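Local atomic coordinates of Sca-family protein (Rickettsia rickettsii, PDB entry 4LQ8), a protein that is a rickettsial surface cell antigen, represented here by its N-terminal head domain, and probably acts in cell adhesion. Residues A[280-284]-A[306-311]. Residues are numbered along the deposited sequence; the frame is centred on the assembly and turned at random.
Sequences KPLKF and VTRGKY
The ring of F284 packs against the first turn of the helix that begins at R308. The aliphatic part of R308 lies across one face of this ring, with CG of R308 3.5 Å from the centroid of the F284 ring and almost on its normal, a CH-pi contact. At the rim, CE1 of F284 comes to 3.5 Å from R308 CA, and the carbonyl oxygen of V306 lies near the ring plane. CZ of F284 meets CD2 of Y311 at 3.6 Å; the two ring planes are inclined by 50°. Y311 holds CG anti to its backbone N (chi1 179°), which sends the ring toward the side chains of L282 and K280. There CD2 of L282 sits over one face of the tyrosine ring, offset toward the rim and 3.6 Å from Y311 CE1. Beyond it, a water accepts from K280 NZ and donates to Y311 OH, linking the two polar ends across this buried contact. Each end has a further partner, S278 OG for the ammonium and the carbonyl oxygen of D327 for the hydroxyl, so the phenol is fixed at its tip as well as along its ring. T307 caps the helix, its OG1 accepting from K310 N at 3.3 Å. No hydrogen bond joins the two segments directly. Strand 282-285 instead pairs in parallel with 329-332 and antiparallel with 292-297, and through F284 and L282 this part of the mixed sheet packs against the N-terminal turn of helix 308-320, while K280, in the preceding loop, reaches Y311 by way of the water.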
loop_
_atom_site.group_PDB
_atom_site.type_symbol
_atom_site.label_atom_id
_atom_site.label_comp_id
_atom_site.label_asym_id
_atom_site.label_seq_id
_atom_site.Cartn_x
_atom_site.Cartn_y
_atom_site.Cartn_z
ATOM N N LYS A 280 0.054 5.224 -4.755
ATOM C CA LYS A 280 -0.015 6.534 -4.109
ATOM C C LYS A 280 -0.415 7.648 -5.100
ATOM O O LYS A 280 -0.075 7.536 -6.270
ATOM C CB LYS A 280 1.342 6.902 -3.415
ATOM C CG LYS A 280 1.709 6.038 -2.195
ATOM C CD LYS A 280 0.667 6.110 -1.059
ATOM C CE LYS A 280 1.120 5.475 0.235
ATOM N NZ LYS A 280 0.999 3.996 0.215
ATOM N N PRO A 281 -1.070 8.748 -4.657
ATOM C CA PRO A 281 -1.579 8.993 -3.290
ATOM C C PRO A 281 -2.771 8.053 -3.005
ATOM O O PRO A 281 -3.528 7.705 -3.909
ATOM C CB PRO A 281 -1.997 10.479 -3.342
ATOM C CG PRO A 281 -2.422 10.680 -4.758
ATOM C CD PRO A 281 -1.459 9.842 -5.576
ATOM N N LEU A 282 -2.900 7.618 -1.769
ATOM C CA LEU A 282 -4.006 6.753 -1.360
ATOM C C LEU A 282 -5.213 7.622 -0.927
ATOM O O LEU A 282 -5.029 8.605 -0.218
ATOM C CB LEU A 282 -3.532 5.864 -0.189
ATOM C CG LEU A 282 -4.443 4.719 0.240
ATOM C CD1 LEU A 282 -4.672 3.725 -0.907
ATOM C CD2 LEU A 282 -3.846 3.984 1.408
ATOM N N LYS A 283 -6.420 7.288 -1.376
ATOM C CA LYS A 283 -7.611 8.033 -0.938
ATOM C C LYS A 283 -8.433 7.144 0.009
ATOM O O LYS A 283 -8.310 5.925 -0.034
ATOM C CB LYS A 283 -8.502 8.482 -2.131
ATOM C CG LYS A 283 -7.803 9.212 -3.293
ATOM C CD LYS A 283 -7.229 10.533 -2.859
ATOM C CE LYS A 283 -6.930 11.445 -4.013
ATOM N NZ LYS A 283 -6.544 12.784 -3.496
ATOM N N PHE A 284 -9.311 7.759 0.794
ATOM C CA PHE A 284 -10.250 7.080 1.675
ATOM C C PHE A 284 -11.624 7.604 1.352
ATOM O O PHE A 284 -11.813 8.821 1.179
ATOM C CB PHE A 284 -9.899 7.258 3.173
ATOM C CG PHE A 284 -8.669 6.441 3.512
ATOM C CD1 PHE A 284 -8.754 5.062 3.687
ATOM C CD2 PHE A 284 -7.414 7.038 3.575
ATOM C CE1 PHE A 284 -7.606 4.296 3.934
ATOM C CE2 PHE A 284 -6.273 6.276 3.853
ATOM C CZ PHE A 284 -6.377 4.910 4.015
ATOM N N VAL A 306 -8.256 -2.334 2.797
ATOM C CA VAL A 306 -7.841 -1.727 4.064
ATOM C C VAL A 306 -8.692 -0.485 4.372
ATOM O O VAL A 306 -8.936 0.352 3.490
ATOM C CB VAL A 306 -6.290 -1.463 4.057
ATOM C CG1 VAL A 306 -5.875 -0.292 3.142
ATOM C CG2 VAL A 306 -5.735 -1.299 5.468
ATOM N N THR A 307 -9.181 -0.388 5.589
ATOM C CA THR A 307 -9.980 0.778 5.969
ATOM C C THR A 307 -9.021 1.839 6.486
ATOM O O THR A 307 -7.874 1.527 6.779
ATOM C CB THR A 307 -11.012 0.427 7.053
ATOM O OG1 THR A 307 -10.301 -0.003 8.209
ATOM C CG2 THR A 307 -12.064 -0.610 6.597
ATOM N N ARG A 308 -9.508 3.067 6.680
ATOM C CA ARG A 308 -8.694 4.152 7.222
ATOM C C ARG A 308 -8.143 3.849 8.624
ATOM O O ARG A 308 -6.963 4.091 8.884
ATOM C CB ARG A 308 -9.476 5.457 7.214
ATOM C CG ARG A 308 -8.535 6.619 7.018
ATOM C CD ARG A 308 -8.712 7.713 8.006
ATOM N NE ARG A 308 -8.127 8.920 7.432
ATOM C CZ ARG A 308 -8.515 10.154 7.716
ATOM N NH1 ARG A 308 -9.491 10.363 8.588
ATOM N NH2 ARG A 308 -7.922 11.190 7.142
ATOM N N GLY A 309 -8.991 3.305 9.485
ATOM C CA GLY A 309 -8.606 2.949 10.845
ATOM C C GLY A 309 -7.524 1.887 10.827
ATOM O O GLY A 309 -6.525 2.019 11.517
ATOM N N LYS A 310 -7.683 0.853 9.993
ATOM C CA LYS A 310 -6.667 -0.199 9.888
ATOM C C LYS A 310 -5.341 0.367 9.299
ATOM O O LYS A 310 -4.259 0.086 9.818
ATOM C CB LYS A 310 -7.194 -1.386 9.056
ATOM C CG LYS A 310 -6.188 -2.534 8.884
ATOM C CD LYS A 310 -5.728 -3.140 10.203
ATOM C CE LYS A 310 -6.855 -3.838 10.950
ATOM N NZ LYS A 310 -6.317 -4.506 12.160
ATOM N N TYR A 311 -5.452 1.195 8.264
ATOM C CA TYR A 311 -4.300 1.811 7.618
ATOM C C TYR A 311 -3.496 2.649 8.615
ATOM O O TYR A 311 -2.278 2.496 8.671
ATOM C CB TYR A 311 -4.749 2.673 6.438
ATOM C CG TYR A 311 -3.593 3.351 5.739
ATOM C CD1 TYR A 311 -2.750 2.637 4.887
ATOM C CD2 TYR A 311 -3.343 4.714 5.916
ATOM C CE1 TYR A 311 -1.696 3.262 4.222
ATOM C CE2 TYR A 311 -2.298 5.348 5.243
ATOM C CZ TYR A 311 -1.474 4.614 4.407
ATOM O OH TYR A 311 -0.438 5.210 3.745
HETATM O O HOH W 1 1.804 3.377 2.912
#